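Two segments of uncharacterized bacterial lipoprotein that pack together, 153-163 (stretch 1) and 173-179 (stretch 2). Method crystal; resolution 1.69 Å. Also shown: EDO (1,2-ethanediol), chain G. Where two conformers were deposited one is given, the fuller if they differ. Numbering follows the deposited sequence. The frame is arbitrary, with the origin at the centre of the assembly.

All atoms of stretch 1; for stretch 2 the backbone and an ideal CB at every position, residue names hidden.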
# COMPACT_ATOMS: atom_id res chain seq x y z
N VAL A 153 -7.66 -10.62 -2.04
CA VAL A 153 -6.75 -9.98 -1.09
C VAL A 153 -5.68 -10.99 -0.67
O VAL A 153 -5.98 -12.03 -0.06
CB VAL A 153 -7.51 -9.39 0.11
CG1 VAL A 153 -6.53 -8.95 1.19
CG2 VAL A 153 -8.29 -8.16 -0.33
N PHE A 154 -4.44 -10.67 -1.05
CA PHE A 154 -3.29 -11.57 -0.83
C PHE A 154 -2.59 -11.27 0.51
O PHE A 154 -2.13 -12.18 1.20
CB PHE A 154 -2.29 -11.47 -2.00
CG PHE A 154 -2.88 -11.79 -3.36
CD1 PHE A 154 -3.86 -12.77 -3.51
CD2 PHE A 154 -2.50 -11.05 -4.49
CE1 PHE A 154 -4.41 -13.04 -4.77
CE2 PHE A 154 -3.05 -11.31 -5.73
CZ PHE A 154 -4.00 -12.30 -5.87
N MSE A 155 -2.51 -9.98 0.85
CA MSE A 155 -1.88 -9.53 2.08
C MSE A 155 -2.64 -8.32 2.55
O MSE A 155 -2.91 -7.37 1.79
CB MSE A 155 -0.40 -9.16 1.90
CG MSE A 155 0.37 -8.94 3.21
SE MSE A 155 1.84 -7.68 3.03
CE MSE A 155 0.83 -6.00 2.83
N CYS A 156 -3.00 -8.34 3.82
CA CYS A 156 -3.65 -7.19 4.44
C CYS A 156 -3.15 -7.08 5.87
O CYS A 156 -3.39 -7.98 6.67
CB CYS A 156 -5.19 -7.33 4.41
SG CYS A 156 -6.04 -5.87 5.04
N LYS A 157 -2.45 -6.00 6.17
CA LYS A 157 -1.89 -5.75 7.49
C LYS A 157 -2.27 -4.36 7.95
O LYS A 157 -1.81 -3.33 7.40
CB LYS A 157 -0.37 -5.97 7.54
CG LYS A 157 0.04 -7.45 7.41
CD LYS A 157 1.51 -7.63 7.20
CE LYS A 157 1.82 -9.11 6.81
NZ LYS A 157 1.43 -10.19 7.79
N GLY A 158 -3.13 -4.32 8.96
CA GLY A 158 -3.61 -3.07 9.54
C GLY A 158 -3.34 -2.85 11.00
O GLY A 158 -3.10 -3.77 11.80
N GLY A 159 -3.37 -1.59 11.38
CA GLY A 159 -3.32 -1.22 12.80
C GLY A 159 -2.06 -1.76 13.44
O GLY A 159 -0.97 -1.68 12.85
N MSE A 160 -2.22 -2.39 14.59
CA MSE A 160 -1.06 -2.93 15.33
C MSE A 160 -0.48 -4.16 14.65
O MSE A 160 0.64 -4.59 15.00
CB MSE A 160 -1.40 -3.25 16.78
CG MSE A 160 -2.11 -2.18 17.44
SE MSE A 160 -2.50 -2.75 19.21
CE MSE A 160 -0.93 -1.97 19.95
N LYS A 161 -1.17 -4.70 13.65
CA LYS A 161 -0.56 -5.74 12.82
C LYS A 161 0.36 -5.16 11.73
O LYS A 161 1.16 -5.89 11.17
CB LYS A 161 -1.63 -6.62 12.14
CG LYS A 161 -2.58 -7.30 13.10
CD LYS A 161 -1.85 -8.17 14.08
CE LYS A 161 -2.85 -8.98 14.90
NZ LYS A 161 -2.15 -10.01 15.70
N LEU A 162 0.20 -3.89 11.41
CA LEU A 162 1.07 -3.22 10.46
C LEU A 162 2.29 -2.67 11.17
O LEU A 162 3.43 -2.87 10.73
CB LEU A 162 0.33 -2.07 9.75
CG LEU A 162 1.22 -1.15 8.87
CD1 LEU A 162 1.86 -1.98 7.75
CD2 LEU A 162 0.39 0.03 8.35
N GLY A 163 2.07 -1.96 12.26
CA GLY A 163 3.19 -1.39 13.00
C GLY A 163 2.89 -0.91 14.40
O GLY A 163 1.85 -1.25 14.98
N UNK A 173 5.02 3.17 12.83
CA UNK A 173 6.34 2.71 12.38
C UNK A 173 6.21 1.25 12.06
O UNK A 173 5.79 0.46 12.92
CB UNK A 173 7.43 2.95 13.43
N UNK A 174 6.55 0.88 10.82
CA UNK A 174 6.25 -0.48 10.33
C UNK A 174 7.45 -1.14 9.67
O UNK A 174 8.34 -0.48 9.15
CB UNK A 174 5.09 -0.44 9.34
N UNK A 175 7.45 -2.47 9.67
CA UNK A 175 8.47 -3.25 9.00
C UNK A 175 7.87 -4.63 8.77
O UNK A 175 7.93 -5.50 9.64
CB UNK A 175 9.77 -3.32 9.81
N UNK A 176 7.21 -4.79 7.63
CA UNK A 176 6.45 -6.00 7.30
C UNK A 176 7.08 -6.67 6.09
O UNK A 176 7.71 -6.03 5.22
CB UNK A 176 4.98 -5.67 7.03
N UNK A 177 6.91 -7.97 6.03
CA UNK A 177 7.35 -8.72 4.86
C UNK A 177 6.24 -9.66 4.38
O UNK A 177 5.34 -10.05 5.14
CB UNK A 177 8.62 -9.51 5.18
N UNK A 178 6.31 -10.01 3.10
CA UNK A 178 5.38 -10.97 2.49
C UNK A 178 6.16 -11.79 1.48
O UNK A 178 6.98 -11.26 0.73
CB UNK A 178 4.19 -10.27 1.83
N UNK A 179 5.94 -13.09 1.51
CA UNK A 179 6.66 -14.04 0.69
C UNK A 179 5.80 -15.27 0.40
O UNK A 179 5.80 -16.26 1.14
CB UNK A 179 7.97 -14.45 1.38
C1 EDO G . 10.03 -11.22 1.82
O1 EDO G . 10.71 -10.12 2.46
C2 EDO G . 10.58 -12.50 2.45
O2 EDO G . 11.44 -13.16 1.52

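Stretch 2 is an extended strand running nearly antiparallel to strand 153-158, at 165° between directions and 8.9 Å at the closest approach of the axes. Its CA-to-CB bonds alternate, so that 174, 176 and 178 point toward stretch 1 and 173, 175 and 177 point away.

At position 173 the CB has nothing of stretch 1 within 5.5 Å, and stretch 1 sets little limit on size or polarity. The residue is Thr173; its backbone makes the closer approach, with O lying 3.2 Å from Gly163 CA in a CA-H...O contact.

Position 174 makes the closest CA-CA approach between the stretches, its CA 4.2 Å from Gly163 CA. The absence of a side chain at Gly163 permits this: an ideal CB there would lie 2.3 Å from the O of 173. The CB of 174 points toward stretch 1 but is tight against Leu162 O, so a side chain must turn aside after CB, and an apolar one, aliphatic or aromatic, would suit the neighbouring Leu162 methyls. Phe174 is found, with chi1 p; its CB packs 3.9 Å from Leu162 CD1 while the end of the ring leads away.

Position 175 points away, which suits polar or charged residues, among others. Asp175 has its carboxylate hydrogen-bonded elsewhere in the structure. Its backbone N donates to water 1 (2.9 Å), which in turn donates to Leu162 O (2.7 Å), bridging a gap too wide for a direct bond.

Position 176 faces a largely apolar hollow: its ideal CB is 4.0 Å from Lys157 CD, 4.9 Å from Leu162 CD1 and 5.5 Å from Met155 SE. Val, Ile, Leu or Met would all be reasonable, and a branched residue could reach several walls at once. Ile176 does so. Its CD1 lies 3.7 Å from Met155 CE. Ile176 CD1 and CG2 both lie 3.9 Å from Lys157 CD and both pack near Leu162 CD1 (4.0 and 4.1 Å), and Ile176 CG2 also lies 3.4 Å from Leu162 O.

Position 177 again points away, and many residues would fit; Thr177 has its CB 3.5 Å from O1 of the ethanediol.

Position 178 points toward Met155, with the ideal CB 3.7 Å from SE. A long apolar or aromatic side chain could lie along this selenomethionine and reach Phe154. Tyr178, chi1 t, does this: CD1 lies 3.6 Å from Met155 CG, CE1 3.3 Å from Phe154 O, and OH 3.6 Å from Phe154 CB.

Position 179 is out of reach of stretch 1, but the nearby ethanediol would suit a polar group. Asp179 accepts a hydrogen bond through OD2 from ethanediol O2 at 2.8 Å.

Stretch 2 173-179: TFDITYD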
# COMPACT_ATOMS: atom_id res chain seq x y z
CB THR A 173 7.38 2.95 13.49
OG1 THR A 173 7.33 4.32 13.88
CG2 THR A 173 8.79 2.57 13.07
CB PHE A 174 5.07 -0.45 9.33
CG PHE A 174 5.19 0.63 8.28
CD1 PHE A 174 5.89 0.40 7.11
CD2 PHE A 174 4.62 1.89 8.48
CE1 PHE A 174 6.06 1.40 6.16
CE2 PHE A 174 4.74 2.90 7.52
CZ PHE A 174 5.47 2.66 6.36
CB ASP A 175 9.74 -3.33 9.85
CG ASP A 175 10.92 -3.99 9.10
OD1 ASP A 175 10.73 -4.43 7.95
OD2 ASP A 175 12.05 -4.06 9.68
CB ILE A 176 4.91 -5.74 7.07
CG1 ILE A 176 4.71 -4.79 5.88
CG2 ILE A 176 4.30 -5.23 8.37
CD1 ILE A 176 3.31 -4.72 5.30
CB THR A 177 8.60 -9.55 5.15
OG1 THR A 177 8.32 -10.49 6.21
CG2 THR A 177 9.75 -8.67 5.50
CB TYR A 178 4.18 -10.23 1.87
CG TYR A 178 3.18 -11.11 1.13
CD1 TYR A 178 2.11 -11.72 1.79
CD2 TYR A 178 3.31 -11.36 -0.24
CE1 TYR A 178 1.18 -12.48 1.10
CE2 TYR A 178 2.38 -12.16 -0.94
CZ TYR A 178 1.33 -12.74 -0.26
OH TYR A 178 0.43 -13.52 -0.97
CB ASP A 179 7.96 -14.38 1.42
CG ASP A 179 8.94 -15.21 0.61
OD1 ASP A 179 8.71 -15.59 -0.55
OD2 ASP A 179 10.00 -15.50 1.21
O HOH W 1 5.78 -3.66 11.67
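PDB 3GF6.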